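Local structure of aminotransferase, class III (Thermomicrobium roseum, 6IO1) at residues W6-L11 and W46-K51; K130-Y135 and G254-L259; A203-E208 and D240-A245; V382-D387 and A444-V449. The protein acts as a thermostable (S)-enantioselective omega-transaminase, probably moving amino groups between substrates by means of its pyridoxal 5'-phosphate cofactor. All coordinates share one frame; numbering follows the deposited sequence.

Contact 1. Residues W6-L11 and W46-K51; sequences WNAAEL and WDAEGK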
# COMPACT_ATOMS: atom_id res chain seq x y z
N TRP B 6 26.71 11.84 5.01
CA TRP B 6 25.73 12.91 5.02
C TRP B 6 26.10 13.96 6.05
O TRP B 6 26.70 13.66 7.09
CB TRP B 6 24.32 12.37 5.32
CG TRP B 6 24.23 11.52 6.57
CD1 TRP B 6 24.17 10.16 6.63
CD2 TRP B 6 24.18 11.99 7.93
NE1 TRP B 6 24.09 9.75 7.94
CE2 TRP B 6 24.10 10.85 8.76
CE3 TRP B 6 24.20 13.25 8.53
CZ2 TRP B 6 24.04 10.94 10.15
CZ3 TRP B 6 24.15 13.34 9.91
CH2 TRP B 6 24.06 12.19 10.70
N ASN B 7 25.80 15.22 5.73
CA ASN B 7 25.89 16.32 6.68
C ASN B 7 24.50 16.89 6.91
O ASN B 7 23.67 16.93 5.99
CB ASN B 7 26.90 17.40 6.21
CG ASN B 7 26.32 18.37 5.22
OD1 ASN B 7 25.51 19.23 5.56
ND2 ASN B 7 26.78 18.28 3.97
N ALA B 8 24.24 17.32 8.15
CA ALA B 8 22.88 17.69 8.55
C ALA B 8 22.32 18.84 7.72
O ALA B 8 21.16 18.81 7.30
CB ALA B 8 22.88 18.05 10.04
N ALA B 9 23.13 19.89 7.50
CA ALA B 9 22.64 21.04 6.75
C ALA B 9 22.25 20.65 5.33
O ALA B 9 21.21 21.08 4.81
CB ALA B 9 23.70 22.14 6.73
N GLU B 10 23.08 19.80 4.71
CA GLU B 10 22.82 19.32 3.33
C GLU B 10 21.52 18.52 3.33
O GLU B 10 20.71 18.71 2.40
CB GLU B 10 23.99 18.45 2.85
CG GLU B 10 24.02 18.27 1.34
CD GLU B 10 25.24 17.52 0.82
OE1 GLU B 10 25.65 16.54 1.48
OE2 GLU B 10 25.77 17.92 -0.23
N LEU B 11 21.30 17.69 4.36
CA LEU B 11 20.08 16.89 4.44
C LEU B 11 18.85 17.78 4.57
O LEU B 11 17.82 17.53 3.93
CB LEU B 11 20.16 15.91 5.61
CG LEU B 11 21.15 14.75 5.47
CD1 LEU B 11 21.25 13.99 6.77
CD2 LEU B 11 20.73 13.83 4.33
N TRP B 46 17.99 9.47 17.67
CA TRP B 46 18.90 10.61 17.61
C TRP B 46 18.72 11.34 16.30
O TRP B 46 18.54 10.72 15.25
CB TRP B 46 20.36 10.16 17.77
CG TRP B 46 20.71 9.73 19.17
CD1 TRP B 46 21.32 10.48 20.13
CD2 TRP B 46 20.47 8.44 19.76
NE1 TRP B 46 21.47 9.74 21.28
CE2 TRP B 46 20.96 8.49 21.08
CE3 TRP B 46 19.88 7.26 19.29
CZ2 TRP B 46 20.88 7.40 21.94
CZ3 TRP B 46 19.81 6.18 20.15
CH2 TRP B 46 20.31 6.25 21.45
N ASP B 47 18.76 12.67 16.35
CA ASP B 47 18.62 13.45 15.13
C ASP B 47 19.99 13.65 14.47
O ASP B 47 21.02 13.20 14.97
CB ASP B 47 17.89 14.77 15.40
CG ASP B 47 18.70 15.76 16.24
OD1 ASP B 47 19.91 15.55 16.48
OD2 ASP B 47 18.10 16.76 16.67
N ALA B 48 19.99 14.34 13.32
CA ALA B 48 21.21 14.52 12.55
C ALA B 48 22.26 15.33 13.30
O ALA B 48 23.45 15.21 12.99
CB ALA B 48 20.89 15.18 11.22
N GLU B 49 21.86 16.14 14.27
CA GLU B 49 22.79 16.96 15.04
C GLU B 49 23.24 16.30 16.33
O GLU B 49 23.96 16.93 17.11
CB GLU B 49 22.16 18.33 15.32
CG GLU B 49 21.99 19.19 14.08
CD GLU B 49 21.24 20.47 14.34
OE1 GLU B 49 21.66 21.23 15.24
OE2 GLU B 49 20.23 20.73 13.65
N GLY B 50 22.84 15.05 16.58
CA GLY B 50 23.26 14.30 17.75
C GLY B 50 22.36 14.42 18.96
O GLY B 50 22.65 13.80 19.99
N LYS B 51 21.28 15.19 18.86
CA LYS B 51 20.35 15.31 19.97
C LYS B 51 19.52 14.04 20.13
O LYS B 51 19.11 13.42 19.15
CB LYS B 51 19.46 16.53 19.73
CG LYS B 51 18.38 16.69 20.76
CD LYS B 51 17.81 18.09 20.73
CE LYS B 51 16.75 18.23 21.78
NZ LYS B 51 16.31 19.64 21.91
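Trp6 holds its CG between the backbone N and the carbonyl carbon (chi1 53°), and this turn carries the six-membered side of the indole out to Ala48. The approach is edge-on: the carbonyl O of Ala48 lies near the ring plane, 3.7 Å from CZ3 of Trp6 and 3.8 Å from its CH2. The C-H rim of the ring thus faces an oxygen, an arrangement likely to be mildly favourable electrostatically. The same CZ3 lies 4.0 Å from Ala48 CB, and that methyl also meets Ala8 CB at 3.7 Å, so Ala48 is touched by the ring and by the first turn of the helix. Local bonds shape both segments. Helix 8-18 begins with Asn7 as N-cap: its OD1 accepts from Glu10 N at 2.6 Å, the donor standing 38° out of the carbonyl plane. Ala48 sits in a type I turn with a G1 beta bulge, joining strands 44-47 and 52-55 into a hairpin; Gly50 N bonds to Asp47 O at 3.1 Å, and Gly50 has backbone angles that only glycine takes readily. Asp47 OD1 reaches back into the turn and accepts from Lys51 N at 2.8 Å, while its OD2 bonds to Tyr53 OH. An alanine in place of Trp6 removes the ring edge and would probably leave a gap beside Ala48, where the indole also packs on Val38 and on Pro95 of the second subunit. Glu49 adds a peripheral contact, its CG lying 4.3 Å from Ala8 CB.

Contact 2. Residues K130-Y135 and G254-L259; sequences KIARYY and GILLIL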
# COMPACT_ATOMS: atom_id res chain seq x y z
N LYS B 130 -13.50 -4.89 0.19
CA LYS B 130 -13.75 -5.59 -1.07
C LYS B 130 -14.11 -7.05 -0.83
O LYS B 130 -14.96 -7.60 -1.52
CB LYS B 130 -12.53 -5.47 -1.98
CG LYS B 130 -12.24 -4.04 -2.43
CD LYS B 130 -11.05 -3.97 -3.38
CE LYS B 130 -11.41 -4.52 -4.75
NZ LYS B 130 -10.22 -4.60 -5.64
N ILE B 131 -13.47 -7.69 0.15
CA ILE B 131 -13.77 -9.08 0.46
C ILE B 131 -15.19 -9.22 0.99
O ILE B 131 -15.90 -10.16 0.62
CB ILE B 131 -12.73 -9.65 1.45
CG1 ILE B 131 -11.43 -9.98 0.72
CG2 ILE B 131 -13.27 -10.90 2.14
CD1 ILE B 131 -10.35 -10.52 1.63
N ALA B 132 -15.62 -8.31 1.85
CA ALA B 132 -16.99 -8.37 2.36
C ALA B 132 -18.00 -8.22 1.23
O ALA B 132 -18.97 -9.00 1.12
CB ALA B 132 -17.20 -7.30 3.43
N ARG B 133 -17.79 -7.22 0.37
CA ARG B 133 -18.72 -7.00 -0.74
C ARG B 133 -18.72 -8.19 -1.70
O ARG B 133 -19.78 -8.63 -2.16
CB ARG B 133 -18.38 -5.70 -1.46
CG ARG B 133 -18.69 -4.47 -0.61
CD ARG B 133 -18.13 -3.19 -1.21
NE ARG B 133 -18.79 -2.02 -0.65
CZ ARG B 133 -18.37 -0.77 -0.81
NH1 ARG B 133 -17.28 -0.52 -1.52
NH2 ARG B 133 -19.04 0.24 -0.26
N TYR B 134 -17.53 -8.73 -2.00
CA TYR B 134 -17.42 -9.89 -2.88
C TYR B 134 -18.07 -11.12 -2.25
O TYR B 134 -18.65 -11.95 -2.96
CB TYR B 134 -15.95 -10.15 -3.19
CG TYR B 134 -15.67 -11.30 -4.12
CD1 TYR B 134 -16.26 -11.37 -5.37
CD2 TYR B 134 -14.80 -12.31 -3.75
CE1 TYR B 134 -16.00 -12.42 -6.23
CE2 TYR B 134 -14.53 -13.37 -4.59
CZ TYR B 134 -15.13 -13.42 -5.83
OH TYR B 134 -14.86 -14.47 -6.68
N TYR B 135 -17.96 -11.26 -0.93
CA TYR B 135 -18.59 -12.37 -0.23
C TYR B 135 -20.10 -12.31 -0.39
O TYR B 135 -20.74 -13.32 -0.71
CB TYR B 135 -18.19 -12.33 1.25
CG TYR B 135 -19.02 -13.19 2.18
CD1 TYR B 135 -18.67 -14.51 2.44
CD2 TYR B 135 -20.15 -12.67 2.82
CE1 TYR B 135 -19.42 -15.29 3.29
CE2 TYR B 135 -20.90 -13.46 3.68
CZ TYR B 135 -20.54 -14.76 3.91
OH TYR B 135 -21.29 -15.54 4.76
N GLY B 254 -27.04 -10.14 10.68
CA GLY B 254 -26.17 -10.85 9.77
C GLY B 254 -25.06 -10.01 9.18
O GLY B 254 -24.38 -10.47 8.26
N ILE B 255 -24.88 -8.79 9.67
CA ILE B 255 -23.87 -7.89 9.14
C ILE B 255 -22.48 -8.34 9.59
O ILE B 255 -22.27 -8.63 10.77
CB ILE B 255 -24.17 -6.45 9.58
CG1 ILE B 255 -25.49 -5.98 8.96
CG2 ILE B 255 -23.04 -5.51 9.20
CD1 ILE B 255 -26.07 -4.75 9.63
N LEU B 256 -21.54 -8.40 8.65
CA LEU B 256 -20.18 -8.79 8.97
C LEU B 256 -19.51 -7.73 9.85
O LEU B 256 -19.80 -6.54 9.75
CB LEU B 256 -19.36 -8.99 7.70
CG LEU B 256 -19.84 -10.03 6.69
CD1 LEU B 256 -18.89 -10.09 5.50
CD2 LEU B 256 -19.96 -11.40 7.34
N LEU B 257 -18.61 -8.19 10.71
CA LEU B 257 -17.84 -7.30 11.57
C LEU B 257 -16.39 -7.31 11.12
O LEU B 257 -15.72 -8.35 11.16
CB LEU B 257 -17.94 -7.72 13.04
CG LEU B 257 -16.99 -6.99 13.99
CD1 LEU B 257 -17.26 -5.49 13.96
CD2 LEU B 257 -17.13 -7.54 15.39
N ILE B 258 -15.90 -6.15 10.69
CA ILE B 258 -14.50 -5.96 10.33
C ILE B 258 -13.83 -5.22 11.47
O ILE B 258 -14.13 -4.04 11.72
CB ILE B 258 -14.35 -5.20 9.01
CG1 ILE B 258 -15.07 -5.93 7.88
CG2 ILE B 258 -12.87 -5.02 8.67
CD1 ILE B 258 -15.16 -5.14 6.59
N LEU B 259 -12.93 -5.89 12.18
CA LEU B 259 -12.21 -5.28 13.30
C LEU B 259 -10.86 -4.79 12.80
O LEU B 259 -10.05 -5.58 12.30
CB LEU B 259 -12.05 -6.27 14.45
CG LEU B 259 -11.95 -5.60 15.83
CD1 LEU B 259 -13.23 -4.85 16.15
CD2 LEU B 259 -11.64 -6.63 16.90
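Leu256 CD1 is the shared point of the apolar contacts, sitting 3.9 Å from Ala132 CB and also 3.9 Å from Tyr135 CD2. Leu256 and Tyr135 cross obliquely; the tyrosine CG is anti to its backbone N (chi1 165°), which swings the ring across to Leu256. Ile258 adds a looser touch, its CD1 4.3 Å from Ala132 CB. The small methyl of Ala132 allows both branched side chains to reach the helix, with the segment axes 10.3 Å apart.

Polar bonding lies to the side of these contacts. Tyr135 OH bonds to Glu306 OE2, and the backbone of Leu256 and Ile258 pairs with strand 221-226.

The segments run antiparallel, at 167°, as a helix laid against the central sheet of the large domain of a fold-type I pyridoxal phosphate enzyme. Helix 121-138 begins at Gly121, and strand 256-260 ends at Asp260, both in the cofactor pocket. Ile258, about 10 Å from the bound aminopyridoxal phosphate, is set back from it. All four touching residues are buried and meet through carbon atoms alone, which implies that this helix-sheet face is held by burial of apolar surface and close fit rather than by directed polar bonds.

Contact 3. Residues A203-E208 and D240-A245; sequences ARLVQE and DGYWPA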
# COMPACT_ATOMS: atom_id res chain seq x y z
N ALA B 203 -26.53 2.02 25.75
CA ALA B 203 -27.91 1.85 25.29
C ALA B 203 -28.24 2.84 24.18
O ALA B 203 -28.87 2.47 23.17
CB ALA B 203 -28.88 2.01 26.46
N ARG B 204 -27.80 4.09 24.33
CA ARG B 204 -28.04 5.09 23.29
C ARG B 204 -27.34 4.70 21.99
O ARG B 204 -27.92 4.82 20.90
CB ARG B 204 -27.54 6.46 23.75
CG ARG B 204 -28.35 7.14 24.84
CD ARG B 204 -27.81 8.55 25.01
NE ARG B 204 -28.62 9.38 25.90
CZ ARG B 204 -28.46 10.69 26.03
NH1 ARG B 204 -27.54 11.32 25.32
NH2 ARG B 204 -29.23 11.38 26.86
N LEU B 205 -26.09 4.24 22.09
CA LEU B 205 -25.35 3.85 20.89
C LEU B 205 -26.00 2.66 20.20
O LEU B 205 -26.10 2.63 18.96
CB LEU B 205 -23.90 3.54 21.26
CG LEU B 205 -23.12 4.71 21.86
CD1 LEU B 205 -21.92 4.20 22.66
CD2 LEU B 205 -22.67 5.69 20.79
N VAL B 206 -26.46 1.68 20.97
CA VAL B 206 -27.14 0.52 20.40
C VAL B 206 -28.42 0.94 19.70
O VAL B 206 -28.74 0.46 18.61
CB VAL B 206 -27.41 -0.53 21.50
CG1 VAL B 206 -28.39 -1.58 21.00
CG2 VAL B 206 -26.11 -1.18 21.94
N GLN B 207 -29.18 1.85 20.33
CA GLN B 207 -30.41 2.34 19.71
C GLN B 207 -30.12 3.04 18.40
O GLN B 207 -30.83 2.83 17.40
CB GLN B 207 -31.12 3.28 20.69
CG GLN B 207 -32.47 3.80 20.23
CD GLN B 207 -33.22 4.47 21.36
OE1 GLN B 207 -34.11 3.88 21.97
NE2 GLN B 207 -32.84 5.71 21.67
N GLU B 208 -29.08 3.87 18.37
CA GLU B 208 -28.72 4.55 17.13
C GLU B 208 -28.33 3.55 16.05
O GLU B 208 -28.74 3.69 14.89
CB GLU B 208 -27.59 5.54 17.38
CG GLU B 208 -26.97 6.06 16.10
CD GLU B 208 -25.63 6.69 16.32
OE1 GLU B 208 -25.28 6.95 17.50
OE2 GLU B 208 -24.91 6.92 15.33
N ASP B 240 -17.57 0.56 28.82
CA ASP B 240 -17.67 -0.85 29.15
C ASP B 240 -18.96 -1.44 28.60
O ASP B 240 -20.04 -0.86 28.76
CB ASP B 240 -17.58 -1.04 30.66
CG ASP B 240 -16.26 -0.56 31.23
OD1 ASP B 240 -15.23 -0.69 30.55
OD2 ASP B 240 -16.26 -0.04 32.37
N GLY B 241 -18.85 -2.60 27.95
CA GLY B 241 -20.01 -3.27 27.39
C GLY B 241 -20.40 -2.83 26.00
O GLY B 241 -21.37 -3.37 25.45
N TYR B 242 -19.70 -1.85 25.42
CA TYR B 242 -20.06 -1.34 24.10
C TYR B 242 -19.91 -2.41 23.03
O TYR B 242 -20.85 -2.68 22.27
CB TYR B 242 -19.19 -0.12 23.78
CG TYR B 242 -19.19 0.29 22.32
CD1 TYR B 242 -20.15 1.17 21.83
CD2 TYR B 242 -18.22 -0.17 21.44
CE1 TYR B 242 -20.15 1.56 20.51
CE2 TYR B 242 -18.21 0.21 20.11
CZ TYR B 242 -19.18 1.08 19.65
OH TYR B 242 -19.18 1.47 18.33
N TRP B 243 -18.74 -3.04 22.97
CA TRP B 243 -18.45 -3.99 21.89
C TRP B 243 -19.36 -5.21 21.91
O TRP B 243 -19.83 -5.61 20.83
CB TRP B 243 -16.97 -4.37 21.92
CG TRP B 243 -16.13 -3.40 21.15
CD1 TRP B 243 -15.15 -2.59 21.64
CD2 TRP B 243 -16.22 -3.13 19.75
NE1 TRP B 243 -14.62 -1.83 20.63
CE2 TRP B 243 -15.26 -2.14 19.46
CE3 TRP B 243 -17.02 -3.62 18.71
CZ2 TRP B 243 -15.07 -1.64 18.17
CZ3 TRP B 243 -16.83 -3.12 17.44
CH2 TRP B 243 -15.87 -2.14 17.18
N PRO B 244 -19.62 -5.87 23.05
CA PRO B 244 -20.54 -7.02 23.00
C PRO B 244 -21.92 -6.65 22.48
O PRO B 244 -22.48 -7.38 21.65
CB PRO B 244 -20.59 -7.50 24.46
CG PRO B 244 -19.30 -7.04 25.04
CD PRO B 244 -19.00 -5.73 24.38
N ALA B 245 -22.48 -5.52 22.92
CA ALA B 245 -23.81 -5.11 22.47
C ALA B 245 -23.81 -4.80 20.97
O ALA B 245 -24.71 -5.23 20.23
CB ALA B 245 -24.28 -3.91 23.28
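Leu205 and Val206 of one helix face Tyr242 and Ala245 of another, with CA separations of 8.1 Å for Leu205 and Tyr242 and 6.9 Å for Val206 and Ala245. The closer spacing goes with the smaller side chains: Val206 CG2, anti to its carbonyl carbon, comes within 3.5 Å of Ala245 CB, a snug methyl-to-methyl contact. One turn earlier on the second helix, Leu205 CD1 approaches the Tyr242 ring obliquely, 3.6 Å from its CD1 and 3.8 Å from its CE1, and the two side chains cross at about a right angle. The tyrosine reaches over because its CG is anti to the backbone N (chi1 165°). Across the ring, Tyr242 CE2 stands 3.8 Å above the centre of one face of the Trp243 ring, so the tyrosine ring is wedged between leucine and tryptophan. Its hydroxyl bonds to Arg150 NH1, which fixes the far end. Gly241 is the N-cap of the second helix, with a positive phi of 86°. Helix 198-216 thus packs on helix 242-253, with Val202 touching both Tyr242 and Ala245 and with Ile246 and Val249 extending the interface beyond Val206, while Trp243 and Leu250 of helix 242-253 turn to strand 256-260 of the central sheet.

Contact 4. Residues V382-D387 and A444-V449; sequences VEVVRD and AALSDV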
# COMPACT_ATOMS: atom_id res chain seq x y z
N VAL B 382 -3.76 13.12 26.10
CA VAL B 382 -4.04 14.26 26.96
C VAL B 382 -4.79 15.28 26.11
O VAL B 382 -4.20 15.89 25.20
CB VAL B 382 -2.75 14.87 27.54
CG1 VAL B 382 -3.07 16.09 28.39
CG2 VAL B 382 -1.98 13.83 28.34
N GLU B 383 -6.09 15.44 26.37
CA GLU B 383 -6.92 16.39 25.65
C GLU B 383 -6.80 17.76 26.31
O GLU B 383 -7.09 17.91 27.50
CB GLU B 383 -8.37 15.93 25.62
CG GLU B 383 -9.32 16.92 24.96
CD GLU B 383 -10.62 16.28 24.52
OE1 GLU B 383 -10.71 15.04 24.53
OE2 GLU B 383 -11.56 17.03 24.16
N VAL B 384 -6.39 18.76 25.53
CA VAL B 384 -6.14 20.10 26.04
C VAL B 384 -7.33 20.99 25.71
O VAL B 384 -7.84 20.97 24.58
CB VAL B 384 -4.84 20.68 25.44
CG1 VAL B 384 -4.70 22.15 25.79
CG2 VAL B 384 -3.64 19.89 25.95
N VAL B 385 -7.78 21.76 26.70
CA VAL B 385 -8.91 22.67 26.56
C VAL B 385 -8.51 24.01 27.17
O VAL B 385 -7.62 24.08 28.03
CB VAL B 385 -10.19 22.14 27.22
CG1 VAL B 385 -10.70 20.90 26.49
CG2 VAL B 385 -9.95 21.84 28.69
N ARG B 386 -9.16 25.07 26.72
CA ARG B 386 -8.90 26.38 27.30
C ARG B 386 -9.37 26.44 28.75
O ARG B 386 -8.72 27.08 29.59
CB ARG B 386 -9.59 27.47 26.47
CG ARG B 386 -9.23 27.46 25.00
CD ARG B 386 -9.71 28.73 24.30
NE ARG B 386 -8.85 29.88 24.56
CZ ARG B 386 -9.09 31.11 24.12
NH1 ARG B 386 -10.19 31.36 23.41
NH2 ARG B 386 -8.25 32.10 24.40
N ASP B 387 -10.48 25.78 29.06
CA ASP B 387 -11.08 25.82 30.38
C ASP B 387 -11.77 24.49 30.65
O ASP B 387 -12.46 23.96 29.77
CB ASP B 387 -12.07 26.98 30.51
CG ASP B 387 -12.75 27.02 31.86
OD1 ASP B 387 -12.07 27.31 32.86
OD2 ASP B 387 -13.97 26.77 31.91
N ALA B 444 6.39 19.25 31.15
CA ALA B 444 7.23 20.44 30.92
C ALA B 444 6.82 21.13 29.62
O ALA B 444 6.72 22.38 29.62
CB ALA B 444 8.69 20.03 30.89
N ALA B 445 6.55 20.35 28.57
CA ALA B 445 6.15 20.92 27.25
C ALA B 445 4.82 21.66 27.40
O ALA B 445 4.71 22.78 26.87
CB ALA B 445 6.05 19.81 26.24
N LEU B 446 3.88 21.08 28.14
CA LEU B 446 2.58 21.70 28.38
C LEU B 446 2.73 22.99 29.17
O LEU B 446 2.08 23.99 28.87
CB LEU B 446 1.66 20.73 29.12
CG LEU B 446 1.01 19.60 28.31
CD1 LEU B 446 0.49 18.51 29.23
CD2 LEU B 446 -0.12 20.15 27.44
N SER B 447 3.61 22.98 30.18
CA SER B 447 3.87 24.20 30.94
C SER B 447 4.50 25.28 30.06
O SER B 447 4.18 26.46 30.20
CB SER B 447 4.77 23.88 32.13
OG SER B 447 4.09 23.09 33.09
N ASP B 448 5.42 24.89 29.18
CA ASP B 448 6.05 25.86 28.29
C ASP B 448 5.01 26.56 27.43
O ASP B 448 5.03 27.79 27.28
CB ASP B 448 7.10 25.18 27.41
CG ASP B 448 8.22 24.57 28.21
OD1 ASP B 448 8.42 24.98 29.38
OD2 ASP B 448 8.91 23.67 27.68
N VAL B 449 4.08 25.80 26.86
CA VAL B 449 3.15 26.40 25.92
C VAL B 449 2.05 27.17 26.65
O VAL B 449 1.68 28.28 26.24
CB VAL B 449 2.56 25.34 24.97
CG1 VAL B 449 1.47 25.96 24.12
CG2 VAL B 449 3.66 24.77 24.09
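Leu446 bridges to Val384 and Val382, and its side chain can be traced outward from the helix. CB points to the strand but still lies 6.2 Å from Val384 CG2. CG, anti to the carbonyl carbon (chi1 -77°), shortens the gap to 5.2 Å from Val384 CG2, and there the chain forks. CD2 makes the closest approach, 3.8 Å from Val384 CG2. CD1 takes the other direction and lies 4.4 Å from Val382 CG1, a looser touch. The fork thus spans two strand residues whose side chains share one face of the sheet, and this long reach matches a CA separation of 9.2 Å between Val384 and Leu446. Leu446 and Val384 slide past each other in opposite directions, so the two terminal methyls meet as the side chains pass. Every touching atom is carbon, and all three residues are buried. Charged side chains lead elsewhere: Glu383, between the two valines, forms salt bridges with Arg374 and Arg191, and Asp448 pairs with Arg411. Strand 379-384 lies between strands 370-376 and 421-424 of a mixed sheet, and helix 432-450 packs over that sheet; helix 400-410 fills in beside it, with Leu400 against Val384 and Leu404 and Ala407 against Val449.

In the fold
Contacts 2 and 4 are buried, contact 3 is partly buried, and contact 1 lies at the surface. Contacts 2 and 4 both pack a helix on a strand, but on different sheets and on opposite sides of the chain's centre. Contacts 2 and 3 join directly: Leu259 CD1 lies 3.9 Å from Trp243 CH2, and helix 242-253 leads into strand 256-260. Contacts 1 and 4 both reach the sheet that holds strands 44-47 and 379-384, their nearest atoms about 10 Å apart. Chemistry follows place: carbon meets carbon across contacts 2, 3 and 4, whereas contact 1 adds a ring edge on a backbone carbonyl to its methyl packing. Contacts 1 and 2 also touch the second subunit.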